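Local coordinates for catechol 1,2-dioxygenase (Pseudomonas putida, PDB 2AZQ), which probably catalyses the ring cleavage of catechol by O2 to cis,cis-muconate with a ferric iron, as an intradiol dioxygenase of the beta-ketoadipate pathway, at residues F14-V18 with A19-H23; K27-F30 with K31-L35; V59-L62 with N63-G66. All coordinates share one frame; numbering follows the deposited sequence.

Contact 1: residues F14-V18 with A19-H23; sequences FFNQV and AGLDH
The flat amide of N16 and the side chain of L21 meet at about a right angle, ND2 turned to CB and CD1 of the leucine. The backbone beneath them is a Schellman motif that ends helix 9-19. H23 has G20 O over the centre of one face, 3.3 Å above its plane, and D22 OD2 in plane at its edge, where ND1 gives a weak hydrogen bond. V18 CG2 lies over one face of F14, nearer its margin than its middle. The motif rests on the weak L21 N to N16 O bond (3.3 Å) and on G20, whose phi of 103° would press a side chain against the preceding carbonyl oxygen and suits glycine. The nested G20 N to Q17 O bond is weak and doubtful, Q17 O being crowded in the model. A19 N to F15 O, 3.0 Å, is the last regular helical bond. N16 CG lies opposite its own N (chi1 -156°), which brings the amide forward to L21. F15 packs on L38 and A42 of helix 28-49; F14 meets Y252 and H82 of the second subunit edge-to-face. A type I turn, G20 to H23, closes with H23 N bonded to G20 O at 3.2 Å.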
loop_
_atom_site.group_PDB
_atom_site.type_symbol
_atom_site.label_atom_id
_atom_site.label_comp_id
_atom_site.label_asym_id
_atom_site.label_seq_id
_atom_site.Cartn_x
_atom_site.Cartn_y
_atom_site.Cartn_z
ATOM N N PHE A 14 -4.532 21.493 10.909
ATOM C CA PHE A 14 -5.292 20.587 10.063
ATOM C C PHE A 14 -4.868 19.105 10.237
ATOM O O PHE A 14 -5.711 18.206 10.344
ATOM C CB PHE A 14 -5.166 21.043 8.606
ATOM C CG PHE A 14 -5.737 20.075 7.608
ATOM C CD1 PHE A 14 -7.027 19.585 7.742
ATOM C CD2 PHE A 14 -4.976 19.657 6.514
ATOM C CE1 PHE A 14 -7.541 18.701 6.806
ATOM C CE2 PHE A 14 -5.499 18.772 5.574
ATOM C CZ PHE A 14 -6.772 18.296 5.721
ATOM N N PHE A 15 -3.565 18.856 10.293
ATOM C CA PHE A 15 -3.066 17.500 10.461
ATOM C C PHE A 15 -3.474 17.017 11.821
ATOM O O PHE A 15 -3.752 15.845 12.006
ATOM C CB PHE A 15 -1.547 17.478 10.302
ATOM C CG PHE A 15 -1.103 17.672 8.884
ATOM C CD1 PHE A 15 0.125 18.238 8.591
ATOM C CD2 PHE A 15 -1.937 17.314 7.832
ATOM C CE1 PHE A 15 0.506 18.450 7.262
ATOM C CE2 PHE A 15 -1.556 17.522 6.508
ATOM C CZ PHE A 15 -0.343 18.090 6.226
ATOM N N ASN A 16 -3.528 17.952 12.759
ATOM C CA ASN A 16 -3.920 17.679 14.127
ATOM C C ASN A 16 -5.336 17.047 14.138
ATOM O O ASN A 16 -5.559 15.983 14.746
ATOM C CB ASN A 16 -3.879 19.008 14.885
ATOM C CG ASN A 16 -3.694 18.845 16.387
ATOM O OD1 ASN A 16 -3.464 19.829 17.109
ATOM N ND2 ASN A 16 -3.801 17.609 16.867
ATOM N N GLN A 17 -6.292 17.667 13.444
ATOM C CA GLN A 17 -7.645 17.117 13.434
ATOM C C GLN A 17 -7.768 15.848 12.593
ATOM O O GLN A 17 -8.663 15.039 12.831
ATOM C CB GLN A 17 -8.635 18.117 12.896
ATOM C CG GLN A 17 -8.450 19.511 13.377
ATOM C CD GLN A 17 -9.556 20.416 12.860
ATOM O OE1 GLN A 17 -9.866 20.412 11.653
ATOM N NE2 GLN A 17 -10.158 21.203 13.768
ATOM N N VAL A 18 -6.908 15.688 11.589
ATOM C CA VAL A 18 -6.974 14.491 10.772
ATOM C C VAL A 18 -6.557 13.288 11.583
ATOM O O VAL A 18 -7.176 12.226 11.505
ATOM C CB VAL A 18 -6.049 14.552 9.576
ATOM C CG1 VAL A 18 -6.028 13.182 8.877
ATOM C CG2 VAL A 18 -6.517 15.614 8.617
ATOM N N ALA A 19 -5.490 13.465 12.353
ATOM C CA ALA A 19 -4.961 12.412 13.198
ATOM C C ALA A 19 -6.011 11.928 14.228
ATOM O O ALA A 19 -5.906 10.820 14.762
ATOM C CB ALA A 19 -3.714 12.914 13.888
ATOM N N GLY A 20 -7.025 12.754 14.488
ATOM C CA GLY A 20 -8.074 12.386 15.421
ATOM C C GLY A 20 -7.982 13.047 16.785
ATOM O O GLY A 20 -8.729 12.685 17.690
ATOM N N LEU A 21 -7.073 14.015 16.936
ATOM C CA LEU A 21 -6.882 14.705 18.213
ATOM C C LEU A 21 -8.069 15.637 18.471
ATOM O O LEU A 21 -8.124 16.396 19.430
ATOM C CB LEU A 21 -5.503 15.412 18.220
ATOM C CG LEU A 21 -4.385 14.330 18.211
ATOM C CD1 LEU A 21 -3.183 14.705 17.323
ATOM C CD2 LEU A 21 -3.964 14.032 19.638
ATOM N N ASP A 22 -9.059 15.501 17.614
ATOM C CA ASP A 22 -10.275 16.266 17.719
ATOM C C ASP A 22 -11.312 15.548 18.602
ATOM O O ASP A 22 -12.439 15.996 18.737
ATOM C CB ASP A 22 -10.835 16.571 16.300
ATOM C CG ASP A 22 -10.775 15.351 15.324
ATOM O OD1 ASP A 22 -9.665 14.957 14.909
ATOM O OD2 ASP A 22 -11.845 14.790 14.965
ATOM N N HIS A 23 -10.933 14.433 19.214
ATOM C CA HIS A 23 -11.866 13.723 20.092
ATOM C C HIS A 23 -11.252 12.696 21.042
ATOM O O HIS A 23 -10.047 12.500 21.079
ATOM C CB HIS A 23 -12.951 13.062 19.285
ATOM C CG HIS A 23 -12.416 12.170 18.232
ATOM N ND1 HIS A 23 -12.230 12.590 16.934
ATOM C CD2 HIS A 23 -11.913 10.916 18.307
ATOM C CE1 HIS A 23 -11.634 11.629 16.251
ATOM N NE2 HIS A 23 -11.431 10.603 17.062
#

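Contact 2: residues K27-F30 with K31-L35; sequences KPRF and KQIIL. With PCF (1,2-diacyl-sn-glycero-3-phoshocholine), chain C.
K31 begins the second half of this helical turn by laying its CG against K27 O (3.5 Å), the same oxygen that accepts from K31 N at 3.2 Å, nearly in line with the carbonyl. Its extended chain then carries NZ to E25 O and H23 O. At Q32 the backbone bond to P28 O is weak, with CG beside that oxygen. I33 N bonds to R29 O at 3.0 Å in the carbonyl plane. I33 CD1 sits over one face of the R29 guanidinium, 3.7 Å above its plane, while I33 CG2 faces C36 of the phospholipid at 3.9 Å. I34 N points almost straight at F30 O (N-H...O angle 177°), and I34 CG1 rests on the same oxygen. L35 N continues the helix to K31 O. The F30 ring is edge-on to lipid C33, though the model sets ring and lipid too close for finer detail; an alanine here would probably open a gap between the lipid and L211 of the second subunit. K27 NZ makes weak bonds to lipid O11 and O12. The turn starts helix 28-49 against the second subunit, whose L48 O (helix 28-49) and E54 (helix 52-68) hold R29 NH2.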
loop_
_atom_site.group_PDB
_atom_site.type_symbol
_atom_site.label_atom_id
_atom_site.label_comp_id
_atom_site.label_asym_id
_atom_site.label_seq_id
_atom_site.Cartn_x
_atom_site.Cartn_y
_atom_site.Cartn_z
ATOM N N LYS A 27 -7.165 5.218 19.472
ATOM C CA LYS A 27 -5.902 5.089 20.215
ATOM C C LYS A 27 -5.013 6.294 20.177
ATOM O O LYS A 27 -4.625 6.754 19.104
ATOM C CB LYS A 27 -5.004 3.964 19.705
ATOM C CG LYS A 27 -5.350 2.619 20.166
ATOM C CD LYS A 27 -4.244 1.702 19.772
ATOM C CE LYS A 27 -4.639 0.226 19.951
ATOM N NZ LYS A 27 -3.684 -0.746 19.300
ATOM N N PRO A 28 -4.661 6.819 21.350
ATOM C CA PRO A 28 -3.778 7.974 21.378
ATOM C C PRO A 28 -2.423 7.635 20.741
ATOM O O PRO A 28 -1.609 8.513 20.514
ATOM C CB PRO A 28 -3.693 8.289 22.870
ATOM C CG PRO A 28 -3.942 6.945 23.514
ATOM C CD PRO A 28 -5.103 6.480 22.709
ATOM N N ARG A 29 -2.195 6.361 20.434
ATOM C CA ARG A 29 -0.937 5.926 19.804
ATOM C C ARG A 29 -0.967 6.174 18.278
ATOM O O ARG A 29 -0.082 6.860 17.765
ATOM C CB ARG A 29 -0.679 4.444 20.137
ATOM C CG ARG A 29 0.555 3.769 19.518
ATOM C CD ARG A 29 1.903 4.208 20.085
ATOM N NE ARG A 29 3.016 3.472 19.456
ATOM C CZ ARG A 29 4.280 3.901 19.393
ATOM N NH1 ARG A 29 4.611 5.071 19.925
ATOM N NH2 ARG A 29 5.206 3.202 18.743
ATOM N N PHE A 30 -1.966 5.654 17.555
ATOM C CA PHE A 30 -2.031 5.911 16.109
ATOM C C PHE A 30 -2.108 7.369 15.854
ATOM O O PHE A 30 -1.532 7.864 14.885
ATOM C CB PHE A 30 -3.250 5.295 15.439
ATOM C CG PHE A 30 -3.236 3.851 15.477
ATOM C CD1 PHE A 30 -4.144 3.158 16.266
ATOM C CD2 PHE A 30 -2.180 3.172 14.892
ATOM C CE1 PHE A 30 -3.989 1.788 16.497
ATOM C CE2 PHE A 30 -2.015 1.815 15.113
ATOM C CZ PHE A 30 -2.917 1.112 15.924
ATOM N N LYS A 31 -2.868 8.051 16.703
ATOM C CA LYS A 31 -3.017 9.472 16.548
ATOM C C LYS A 31 -1.645 10.101 16.482
ATOM O O LYS A 31 -1.401 10.886 15.586
ATOM C CB LYS A 31 -3.858 10.072 17.691
ATOM C CG LYS A 31 -5.364 9.773 17.573
ATOM C CD LYS A 31 -6.190 10.362 18.720
ATOM C CE LYS A 31 -7.659 10.061 18.509
ATOM N NZ LYS A 31 -8.483 10.270 19.703
ATOM N N GLN A 32 -0.742 9.743 17.400
ATOM C CA GLN A 32 0.603 10.310 17.386
ATOM C C GLN A 32 1.377 9.870 16.136
ATOM O O GLN A 32 2.086 10.675 15.529
ATOM C CB GLN A 32 1.377 9.938 18.663
ATOM C CG GLN A 32 0.964 10.742 19.937
ATOM C CD GLN A 32 1.762 12.085 20.209
ATOM O OE1 GLN A 32 2.978 12.068 20.505
ATOM N NE2 GLN A 32 1.064 13.229 20.126
ATOM N N ILE A 33 1.228 8.605 15.743
ATOM C CA ILE A 33 1.918 8.088 14.553
ATOM C C ILE A 33 1.377 8.726 13.230
ATOM O O ILE A 33 2.164 9.128 12.348
ATOM C CB ILE A 33 1.823 6.528 14.486
ATOM C CG1 ILE A 33 2.520 5.892 15.690
ATOM C CG2 ILE A 33 2.504 6.034 13.264
ATOM C CD1 ILE A 33 2.256 4.384 15.882
ATOM N N ILE A 34 0.054 8.828 13.093
ATOM C CA ILE A 34 -0.524 9.450 11.902
ATOM C C ILE A 34 -0.236 10.953 11.887
ATOM O O ILE A 34 -0.154 11.531 10.820
ATOM C CB ILE A 34 -2.085 9.281 11.796
ATOM C CG1 ILE A 34 -2.475 7.811 11.781
ATOM C CG2 ILE A 34 -2.590 9.906 10.499
ATOM C CD1 ILE A 34 -1.957 7.085 10.579
ATOM N N LEU A 35 -0.087 11.593 13.040
ATOM C CA LEU A 35 0.192 13.046 13.028
ATOM C C LEU A 35 1.571 13.158 12.364
ATOM O O LEU A 35 1.807 13.973 11.469
ATOM C CB LEU A 35 0.242 13.634 14.459
ATOM C CG LEU A 35 0.144 15.150 14.740
ATOM C CD1 LEU A 35 0.501 15.494 16.204
ATOM C CD2 LEU A 35 1.081 15.883 13.837
HETATM N N PCF C . -7.506 -8.043 17.410
HETATM P P PCF C . -5.153 -3.860 17.619
HETATM O O11 PCF C . -4.211 -2.925 16.695
HETATM O O12 PCF C . -4.572 -3.927 18.981
HETATM O O13 PCF C . -5.001 -5.296 16.903
HETATM O O14 PCF C . -6.541 -3.360 17.495
HETATM C C11 PCF C . -5.530 -6.510 17.447
HETATM C C12 PCF C . -6.959 -6.754 16.949
HETATM C C13 PCF C . -6.727 -9.167 16.867
HETATM C C14 PCF C . -7.507 -8.115 18.880
HETATM C C15 PCF C . -8.892 -8.166 16.932
HETATM C C1 PCF C . -4.235 -3.154 15.277
HETATM C C2 PCF C . -3.724 -1.991 14.404
HETATM C C3 PCF C . -2.298 -1.547 14.729
HETATM O O31 PCF C . -1.458 -2.616 15.214
HETATM O O32 PCF C . 0.570 -2.974 16.104
HETATM C C31 PCF C . -0.210 -2.197 15.538
HETATM C C32 PCF C . 0.122 -0.722 15.308
HETATM C C33 PCF C . 0.031 -0.334 13.837
HETATM C C34 PCF C . 0.302 1.166 13.616
HETATM C C35 PCF C . 0.843 1.469 12.226
HETATM C C36 PCF C . 2.133 2.275 12.393
HETATM C C37 PCF C . 3.161 1.794 11.367
HETATM C C38 PCF C . 4.336 2.750 11.207
HETATM C C39 PCF C . 5.164 2.087 10.110
HETATM C C40 PCF C . 6.059 3.102 9.400
HETATM C C41 PCF C . 6.666 2.518 8.124
HETATM C C42 PCF C . 5.615 1.926 7.179
HETATM C C43 PCF C . 6.196 1.837 5.768
HETATM O O21 PCF C . -3.891 -2.465 13.054
HETATM O O22 PCF C . -4.170 -2.069 10.904
HETATM C C21 PCF C . -3.994 -1.590 12.018
HETATM C C22 PCF C . -3.944 -0.063 12.153
HETATM C C23 PCF C . -3.021 0.434 11.020
HETATM C C24 PCF C . -3.412 1.759 10.342
HETATM C C25 PCF C . -2.231 2.570 9.781
HETATM C C26 PCF C . -1.284 1.726 8.908
HETATM C C27 PCF C . -0.110 2.533 8.342
HETATM C C28 PCF C . -0.263 2.984 6.888
HETATM C C29 PCF C . 1.150 3.146 6.319
HETATM C C30 PCF C . 1.190 4.069 5.089
HETATM C C44 PCF C . 5.604 0.712 4.924
HETATM C C45 PCF C . 6.252 0.687 3.688
HETATM C C46 PCF C . 6.262 -0.469 2.914
#

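Contact 3: residues V59-L62 with N63-G66; sequences VDYL and NRLG. With PCF (1,2-diacyl-sn-glycero-3-phoshocholine), chain B.
This is a local contact of side chains three and four residues apart on helix 52-68, in the helical N-terminal part of the enzyme and on the wall of the phospholipid pocket. Its polar element is the salt bridge between D60 and R64: NE lies 3.1 Å from D60 OD1, meeting the oxygen on its syn side while the oxygen stays close to the guanidinium plane. The two flat groups are nonetheless turned 43° apart. A bend in the R64 chain (chi3 -64°) swings the guanidinium back over the helix, where Y61 CA lies over one of its faces. R64 NH2 comes to the edge of the Y61 ring, 3.7 Å from CD1, with the planes 81° apart. NH2 has its own salt bridge, to E207, so the arginine ties two acids together. One face of the Y61 ring carries lipid C24, 4.1 Å above its centre, and L62 CD1 adds a methyl 3.9 Å from lipid C30. L65 runs alongside Y61, its CB 4.4 Å from CE2. In the backbone D60 O accepts twice, from R64 N at 3.1 Å and from N63 N, which stands above the carbonyl plane. Y61 OH bonds to P204 O, and Y61 and L65 pack between helices 204-212 and 71-77, while V59 and N63 meet G72 and E70 of the second subunit.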
loop_
_atom_site.group_PDB
_atom_site.type_symbol
_atom_site.label_atom_id
_atom_site.label_comp_id
_atom_site.label_asym_id
_atom_site.label_seq_id
_atom_site.Cartn_x
_atom_site.Cartn_y
_atom_site.Cartn_z
ATOM N N VAL A 59 0.086 6.471 -5.374
ATOM C CA VAL A 59 -1.124 5.947 -4.767
ATOM C C VAL A 59 -1.600 4.715 -5.572
ATOM O O VAL A 59 -1.979 3.686 -4.991
ATOM C CB VAL A 59 -2.240 7.027 -4.724
ATOM C CG1 VAL A 59 -3.562 6.392 -4.296
ATOM C CG2 VAL A 59 -1.840 8.163 -3.758
ATOM N N ASP A 60 -1.562 4.809 -6.904
ATOM C CA ASP A 60 -1.980 3.685 -7.736
ATOM C C ASP A 60 -1.002 2.496 -7.684
ATOM O O ASP A 60 -1.423 1.340 -7.664
ATOM C CB ASP A 60 -2.213 4.154 -9.171
ATOM C CG ASP A 60 -2.520 3.011 -10.106
ATOM O OD1 ASP A 60 -1.577 2.414 -10.665
ATOM O OD2 ASP A 60 -3.709 2.687 -10.260
ATOM N N TYR A 61 0.296 2.770 -7.667
ATOM C CA TYR A 61 1.285 1.709 -7.550
ATOM C C TYR A 61 0.948 0.957 -6.268
ATOM O O TYR A 61 0.974 -0.269 -6.209
ATOM C CB TYR A 61 2.671 2.312 -7.404
ATOM C CG TYR A 61 3.718 1.312 -7.023
ATOM C CD1 TYR A 61 4.252 0.423 -7.968
ATOM C CD2 TYR A 61 4.198 1.254 -5.715
ATOM C CE1 TYR A 61 5.260 -0.498 -7.607
ATOM C CE2 TYR A 61 5.191 0.345 -5.340
ATOM C CZ TYR A 61 5.717 -0.518 -6.281
ATOM O OH TYR A 61 6.709 -1.381 -5.897
ATOM N N LEU A 62 0.626 1.728 -5.237
ATOM C CA LEU A 62 0.276 1.210 -3.923
ATOM C C LEU A 62 -0.942 0.277 -3.963
ATOM O O LEU A 62 -1.096 -0.600 -3.106
ATOM C CB LEU A 62 -0.004 2.376 -3.001
ATOM C CG LEU A 62 0.467 2.268 -1.564
ATOM C CD1 LEU A 62 1.986 2.312 -1.539
ATOM C CD2 LEU A 62 -0.098 3.451 -0.782
ATOM N N ASN A 63 -1.830 0.480 -4.934
ATOM C CA ASN A 63 -2.963 -0.418 -5.046
ATOM C C ASN A 63 -2.494 -1.699 -5.655
ATOM O O ASN A 63 -2.919 -2.769 -5.244
ATOM C CB ASN A 63 -4.079 0.125 -5.924
ATOM C CG ASN A 63 -5.039 0.979 -5.153
ATOM O OD1 ASN A 63 -5.300 0.728 -3.970
ATOM N ND2 ASN A 63 -5.593 1.984 -5.819
ATOM N N ARG A 64 -1.619 -1.598 -6.642
ATOM C CA ARG A 64 -1.129 -2.796 -7.288
ATOM C C ARG A 64 -0.183 -3.578 -6.372
ATOM O O ARG A 64 -0.198 -4.823 -6.397
ATOM C CB ARG A 64 -0.495 -2.429 -8.637
ATOM C CG ARG A 64 -1.521 -1.666 -9.469
ATOM C CD ARG A 64 -1.120 -1.233 -10.863
ATOM N NE ARG A 64 -0.029 -0.273 -10.939
ATOM C CZ ARG A 64 1.263 -0.591 -10.959
ATOM N NH1 ARG A 64 1.650 -1.860 -10.906
ATOM N NH2 ARG A 64 2.179 0.367 -11.063
ATOM N N LEU A 65 0.602 -2.872 -5.539
ATOM C CA LEU A 65 1.509 -3.567 -4.638
ATOM C C LEU A 65 0.648 -4.328 -3.680
ATOM O O LEU A 65 0.971 -5.447 -3.298
ATOM C CB LEU A 65 2.400 -2.628 -3.823
ATOM C CG LEU A 65 3.350 -3.547 -3.034
ATOM C CD1 LEU A 65 4.298 -4.230 -4.039
ATOM C CD2 LEU A 65 4.126 -2.798 -1.978
ATOM N N GLY A 66 -0.456 -3.709 -3.288
ATOM C CA GLY A 66 -1.373 -4.361 -2.377
ATOM C C GLY A 66 -2.052 -5.569 -2.991
ATOM O O GLY A 66 -2.064 -6.642 -2.395
HETATM N N PCF B . 4.522 4.417 -19.600
HETATM P P PCF B . 7.203 6.351 -16.114
HETATM O O11 PCF B . 7.189 6.544 -14.508
HETATM O O12 PCF B . 7.616 7.626 -16.746
HETATM O O13 PCF B . 5.646 6.080 -16.430
HETATM O O14 PCF B . 8.013 5.148 -16.414
HETATM C C11 PCF B . 5.111 6.000 -17.755
HETATM C C12 PCF B . 5.152 4.558 -18.275
HETATM C C13 PCF B . 3.090 4.747 -19.537
HETATM C C14 PCF B . 5.180 5.288 -20.588
HETATM C C15 PCF B . 4.657 3.020 -20.041
HETATM C C1 PCF B . 6.322 5.690 -13.745
HETATM C C2 PCF B . 6.662 5.561 -12.247
HETATM C C3 PCF B . 6.699 6.894 -11.498
HETATM O O31 PCF B . 5.790 7.881 -12.034
HETATM O O32 PCF B . 5.252 10.048 -11.830
HETATM C C31 PCF B . 5.865 9.069 -11.387
HETATM C C32 PCF B . 6.830 9.170 -10.205
HETATM C C33 PCF B . 6.457 8.218 -9.074
HETATM C C34 PCF B . 7.467 8.275 -7.912
HETATM C C35 PCF B . 6.852 7.883 -6.576
HETATM C C36 PCF B . 7.149 9.004 -5.579
HETATM C C37 PCF B . 5.916 9.235 -4.703
HETATM C C38 PCF B . 6.212 10.069 -3.463
HETATM C C39 PCF B . 4.865 10.100 -2.747
HETATM C C40 PCF B . 5.036 10.381 -1.255
HETATM C C41 PCF B . 3.739 10.127 -0.485
HETATM C C42 PCF B . 3.156 8.733 -0.740
HETATM C C43 PCF B . 2.202 8.368 0.397
HETATM O O21 PCF B . 5.680 4.638 -11.741
HETATM O O22 PCF B . 5.046 3.134 -10.261
HETATM C C21 PCF B . 5.915 3.924 -10.608
HETATM C C22 PCF B . 7.195 4.012 -9.767
HETATM C C23 PCF B . 6.732 4.077 -8.295
HETATM C C24 PCF B . 7.602 3.333 -7.266
HETATM C C25 PCF B . 7.584 3.936 -5.851
HETATM C C26 PCF B . 6.160 4.200 -5.328
HETATM C C27 PCF B . 6.140 4.795 -3.915
HETATM C C28 PCF B . 5.847 3.802 -2.789
HETATM C C29 PCF B . 5.225 4.601 -1.639
HETATM C C30 PCF B . 5.356 3.886 -0.283
HETATM C C44 PCF B . 1.084 7.415 -0.014
HETATM C C45 PCF B . 0.244 7.206 1.080
HETATM C C46 PCF B . -1.068 6.781 0.899
#

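The three contacts follow one another along the chain, on helix 9-19 and its exit, the start of helix 28-49, and helix 52-68. Contacts 1 and 2 are neighbours, centres 9 Å apart, and touch where the exit loop meets K31 and where L21 CD1 meets L35 CD1 at 3.9 Å. Contact 3 stands apart, its centre about 26 Å from that of contact 1 and 24 Å from that of contact 2, with nearest atoms about 14 and 12 Å away. Contacts 2 and 3 each meet a different bound phospholipid, and all three touch the second subunit. Together they place the N-terminal helices at the dimer interface, away from the iron site.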